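Local coordinates for protein GH18 chiitnase (Pseudoalteromonas aurantia, PDB 6K7Z) that hydrolyses chitin, probably cutting within the chain as an endochitinase of glycoside hydrolase family 18, at residues Lys63-Gln66 with Lys71-Ile74; Phe103-Gln108 with Lys143-Pro148. One frame throughout, in Å; residues are numbered along the deposited sequence.

Interaction 1 (Lys63-Gln66 with Lys71-Ile74)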
loop_
_atom_site.group_PDB
_atom_site.type_symbol
_atom_site.label_atom_id
_atom_site.label_comp_id
_atom_site.label_asym_id
_atom_site.label_seq_id
_atom_site.Cartn_x
_atom_site.Cartn_y
_atom_site.Cartn_z
ATOM N N LYS A 63 -11.615 10.061 12.557
ATOM C CA LYS A 63 -11.287 10.977 13.646
ATOM C C LYS A 63 -10.870 10.216 14.894
ATOM O O LYS A 63 -9.902 10.592 15.565
ATOM C CB LYS A 63 -12.477 11.886 13.956
ATOM C CG LYS A 63 -12.792 12.913 12.882
ATOM C CD LYS A 63 -14.046 13.703 13.257
ATOM C CE LYS A 63 -14.543 14.559 12.094
ATOM N NZ LYS A 63 -15.892 15.151 12.377
ATOM N N VAL A 64 -11.581 9.133 15.215
ATOM C CA VAL A 64 -11.262 8.352 16.402
ATOM C C VAL A 64 -9.902 7.683 16.255
ATOM O O VAL A 64 -9.094 7.674 17.194
ATOM C CB VAL A 64 -12.373 7.324 16.669
ATOM C CG1 VAL A 64 -11.959 6.374 17.778
ATOM C CG2 VAL A 64 -13.683 8.041 17.023
ATOM N N MET A 65 -9.632 7.105 15.081
ATOM C CA MET A 65 -8.321 6.514 14.827
ATOM C C MET A 65 -7.216 7.550 14.981
ATOM O O MET A 65 -6.196 7.302 15.637
ATOM C CB MET A 65 -8.286 5.895 13.427
ATOM C CG MET A 65 -9.028 4.563 13.314
ATOM S SD MET A 65 -8.721 3.733 11.722
ATOM C CE MET A 65 -9.825 4.661 10.653
ATOM N N GLN A 66 -7.409 8.725 14.380
ATOM C CA GLN A 66 -6.416 9.789 14.475
ATOM C C GLN A 66 -6.238 10.265 15.913
ATOM O O GLN A 66 -5.115 10.571 16.330
ATOM C CB GLN A 66 -6.808 10.940 13.555
ATOM C CG GLN A 66 -6.493 10.624 12.097
ATOM C CD GLN A 66 -7.087 11.615 11.130
ATOM O OE1 GLN A 66 -8.054 12.309 11.447
ATOM N NE2 GLN A 66 -6.523 11.677 9.931
ATOM N N LYS A 71 -2.546 6.641 11.754
ATOM C CA LYS A 71 -2.579 7.397 10.513
ATOM C C LYS A 71 -3.519 6.725 9.525
ATOM O O LYS A 71 -3.572 5.497 9.433
ATOM C CB LYS A 71 -1.179 7.537 9.905
ATOM C CG LYS A 71 -0.143 8.079 10.888
ATOM C CD LYS A 71 0.809 9.045 10.212
ATOM C CE LYS A 71 1.691 9.788 11.217
ATOM N NZ LYS A 71 2.755 10.578 10.525
ATOM N N VAL A 72 -4.261 7.538 8.792
ATOM C CA VAL A 72 -5.283 7.061 7.877
ATOM C C VAL A 72 -4.964 7.646 6.517
ATOM O O VAL A 72 -4.935 8.875 6.359
ATOM C CB VAL A 72 -6.694 7.471 8.323
ATOM C CG1 VAL A 72 -7.731 6.836 7.414
ATOM C CG2 VAL A 72 -6.931 7.089 9.785
ATOM N N LEU A 73 -4.728 6.775 5.543
ATOM C CA LEU A 73 -4.412 7.167 4.180
ATOM C C LEU A 73 -5.551 6.764 3.257
ATOM O O LEU A 73 -6.303 5.824 3.545
ATOM C CB LEU A 73 -3.126 6.503 3.675
ATOM C CG LEU A 73 -1.899 6.496 4.586
ATOM C CD1 LEU A 73 -0.695 5.969 3.815
ATOM C CD2 LEU A 73 -1.608 7.873 5.141
ATOM N N ILE A 74 -5.660 7.458 2.139
ATOM C CA ILE A 74 -6.492 6.987 1.045
ATOM C C ILE A 74 -5.593 6.215 0.090
ATOM O O ILE A 74 -4.495 6.671 -0.258
ATOM C CB ILE A 74 -7.229 8.150 0.347
ATOM C CG1 ILE A 74 -8.194 7.614 -0.712
ATOM C CG2 ILE A 74 -6.261 9.197 -0.250
ATOM C CD1 ILE A 74 -9.349 6.802 -0.128
#
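Gln-66 and Val-72 share a carboxylate oxygen: OD2 of Asp-110 accepts hydrogen bonds from both the side-chain NE2 of Gln-66 and the backbone N of Val-72, tying the end of helix 56-67 to the start of strand 71-77. The same NE2 also donates to the carbonyl O of Gln-108, so two bonds fix the amide's rotation. In Gln-66, chi1 (-77°) brings CG to 4.2 Å from the methyl CG2 of Val-72, and the extended chi2 (169°) then carries the amide on towards Asp-110 and Gln-108. In the TIM barrel, this is the return leg of a beta-alpha-beta crossover, in which helix 56-67 links the parallel strands 25-33 and 71-77; the contact therefore lies at the N-terminal end of strand 71-77. Val-72 points its side chain at the helix, and CG2 settles against Met-65, 3.9 Å from CE and 4.1 Å from CB of that residue. The two side chains cross at about a right angle, with the thioether bent at chi3 (-79°), which turns the methyl back over the valine. Met-65 also rests on Val-26 and Val-72 on Leu-28, both of strand 25-33, extending the apolar layer between helix and barrel.

Interaction 2 (Phe103-Gln108 with Lys143-Pro148); sequences FVKNNQ and KRLPSP
Lys-105 brings its ammonium to the C-terminal end of another helix without bonding to it: NZ stays 3.5 Å from the carbonyl O of Arg-144, longer than a normal hydrogen bond. The two segments end consecutive outer helices of the TIM barrel, 93-106 and 130-144, and the positive charge near the C-terminal end of the latter is probably electrostatically favourable. Lys-105 spans the gap with a chain extended beyond CG, and its CE passes CD2 of Leu-145 at 4.1 Å, the two side chains running antiparallel alongside each other. Closer to the barrel the contact turns apolar, with Val-104 CG1 and Leu-145 CD2 4.3 Å apart. Both of these residues also touch Val-112 of strand 111-115, which places them between the helices and the barrel wall, and Tyr-150 packs against both as well as against Lys-105. Arg-144 lies along helix 93-106, on Ala-97 and Ala-101 among others, while its NH1 forms a salt bridge with Glu-140 of its own helix. Helix 93-106 closes in a Schellman motif: Gln-108, with positive phi, is the C-prime residue, its N bonding to Lys-105 O while Leu-109 N reaches Val-104 O. Just before it, Asn-107 doubles back on Phe-103, whose O accepts both the backbone N and the side-chain ND2 of Asn-107. Asn-107 ND2 lies 2.9 Å from Phe-103 O, with an N-H...O angle of 155°, and this bond holds ND2 over the centre of the Phe-103 ring, 3.3 Å above its plane.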
loop_
_atom_site.group_PDB
_atom_site.type_symbol
_atom_site.label_atom_id
_atom_site.label_comp_id
_atom_site.label_asym_id
_atom_site.label_seq_id
_atom_site.Cartn_x
_atom_site.Cartn_y
_atom_site.Cartn_z
ATOM N N PHE A 103 -8.072 15.772 -2.173
ATOM C CA PHE A 103 -8.882 14.771 -1.487
ATOM C C PHE A 103 -8.352 14.509 -0.087
ATOM O O PHE A 103 -9.129 14.414 0.870
ATOM C CB PHE A 103 -8.929 13.468 -2.277
ATOM C CG PHE A 103 -9.855 12.448 -1.675
ATOM C CD1 PHE A 103 -9.401 11.557 -0.704
ATOM C CD2 PHE A 103 -11.179 12.379 -2.074
ATOM C CE1 PHE A 103 -10.268 10.620 -0.127
ATOM C CE2 PHE A 103 -12.040 11.447 -1.514
ATOM C CZ PHE A 103 -11.579 10.567 -0.535
ATOM N N VAL A 104 -7.030 14.405 0.053
ATOM C CA VAL A 104 -6.430 14.183 1.369
ATOM C C VAL A 104 -6.754 15.340 2.311
ATOM O O VAL A 104 -7.142 15.136 3.468
ATOM C CB VAL A 104 -4.912 13.975 1.233
ATOM C CG1 VAL A 104 -4.231 14.037 2.598
ATOM C CG2 VAL A 104 -4.642 12.655 0.554
ATOM N N LYS A 105 -6.581 16.575 1.834
ATOM C CA LYS A 105 -6.758 17.716 2.728
ATOM C C LYS A 105 -8.226 17.957 3.043
ATOM O O LYS A 105 -8.580 18.224 4.197
ATOM C CB LYS A 105 -6.125 18.961 2.116
ATOM C CG LYS A 105 -4.609 18.893 2.036
ATOM C CD LYS A 105 -4.029 20.204 1.522
ATOM C CE LYS A 105 -2.509 20.198 1.567
ATOM N NZ LYS A 105 -1.945 21.460 0.994
ATOM N N ASN A 106 -9.095 17.872 2.032
ATOM C CA ASN A 106 -10.521 18.106 2.248
ATOM C C ASN A 106 -11.153 17.056 3.145
ATOM O O ASN A 106 -12.176 17.336 3.776
ATOM C CB ASN A 106 -11.269 18.141 0.920
ATOM C CG ASN A 106 -10.827 19.294 0.028
ATOM O OD1 ASN A 106 -10.425 20.358 0.515
ATOM N ND2 ASN A 106 -10.894 19.085 -1.282
ATOM N N ASN A 107 -10.583 15.856 3.209
ATOM C CA ASN A 107 -11.083 14.813 4.092
ATOM C C ASN A 107 -10.186 14.590 5.303
ATOM O O ASN A 107 -10.354 13.588 6.003
ATOM C CB ASN A 107 -11.274 13.511 3.314
ATOM C CG ASN A 107 -12.346 13.629 2.251
ATOM O OD1 ASN A 107 -13.540 13.634 2.556
ATOM N ND2 ASN A 107 -11.926 13.745 0.997
ATOM N N GLN A 108 -9.244 15.498 5.556
ATOM C CA GLN A 108 -8.406 15.484 6.757
ATOM C C GLN A 108 -7.709 14.138 6.948
ATOM O O GLN A 108 -7.668 13.587 8.047
ATOM C CB GLN A 108 -9.219 15.861 8.000
ATOM C CG GLN A 108 -9.679 17.317 8.008
ATOM C CD GLN A 108 -10.894 17.553 7.135
ATOM O OE1 GLN A 108 -11.758 16.683 7.003
ATOM N NE2 GLN A 108 -10.974 18.738 6.535
ATOM N N LYS A 143 5.398 17.419 -3.203
ATOM C CA LYS A 143 5.353 18.873 -3.239
ATOM C C LYS A 143 4.133 19.404 -2.495
ATOM O O LYS A 143 4.238 20.351 -1.705
ATOM C CB LYS A 143 5.355 19.320 -4.702
ATOM C CG LYS A 143 5.294 20.813 -4.933
ATOM C CD LYS A 143 5.062 21.119 -6.420
ATOM C CE LYS A 143 6.167 20.545 -7.293
ATOM N NZ LYS A 143 5.835 20.690 -8.752
ATOM N N ARG A 144 2.973 18.774 -2.702
ATOM C CA ARG A 144 1.714 19.232 -2.127
ATOM C C ARG A 144 1.436 18.666 -0.741
ATOM O O ARG A 144 0.660 19.270 0.009
ATOM C CB ARG A 144 0.562 18.881 -3.078
ATOM C CG ARG A 144 0.738 19.511 -4.455
ATOM C CD ARG A 144 -0.107 18.859 -5.533
ATOM N NE ARG A 144 -0.167 19.691 -6.740
ATOM C CZ ARG A 144 0.775 19.730 -7.682
ATOM N NH1 ARG A 144 1.868 18.987 -7.580
ATOM N NH2 ARG A 144 0.625 20.512 -8.738
ATOM N N LEU A 145 2.062 17.541 -0.387
ATOM C CA LEU A 145 1.857 16.847 0.885
ATOM C C LEU A 145 3.220 16.633 1.532
ATOM O O LEU A 145 3.774 15.524 1.495
ATOM C CB LEU A 145 1.149 15.509 0.676
ATOM C CG LEU A 145 -0.202 15.577 -0.024
ATOM C CD1 LEU A 145 -0.741 14.166 -0.258
ATOM C CD2 LEU A 145 -1.178 16.396 0.810
ATOM N N PRO A 146 3.783 17.669 2.143
ATOM C CA PRO A 146 5.185 17.603 2.570
ATOM C C PRO A 146 5.406 16.666 3.747
ATOM O O PRO A 146 4.514 16.424 4.562
ATOM C CB PRO A 146 5.499 19.053 2.967
ATOM C CG PRO A 146 4.409 19.870 2.374
ATOM C CD PRO A 146 3.202 19.003 2.363
ATOM N N SER A 147 6.624 16.142 3.828
ATOM C CA SER A 147 7.085 15.448 5.021
ATOM C C SER A 147 7.392 16.488 6.092
ATOM O O SER A 147 7.774 17.616 5.766
ATOM C CB SER A 147 8.330 14.608 4.729
ATOM O OG SER A 147 8.051 13.552 3.836
ATOM N N PRO A 148 7.218 16.157 7.360
ATOM C CA PRO A 148 6.752 14.853 7.818
ATOM C C PRO A 148 5.294 14.823 8.163
ATOM O O PRO A 148 4.856 13.876 8.700
ATOM C CB PRO A 148 7.536 14.657 9.116
ATOM C CG PRO A 148 7.578 16.047 9.651
ATOM C CD PRO A 148 7.781 16.942 8.464
#

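Overall arrangement
The two contacts follow one another along the chain, interaction 1 closing before interaction 2 opens, and their centres lie about 13 Å apart on the same side of the chain's centre. Strand 71-77 joins them: Ile-74 packs its CG1 3.7 Å from CE1 of Phe-103 and its CG2 3.9 Å from CG2 of Val-104. Helix 56-67 precedes this strand, and helices 93-106 and 130-144 follow it on either side of strand 111-115 in the sequence. Just after 103-108, Asp-110 begins the sequence DGVDIDYE, which matches the DGxDxDxE signature that carries the catalytic acid in family 18 relatives; interaction 1 bonds to Asp-110, and interaction 2 touches Val-112.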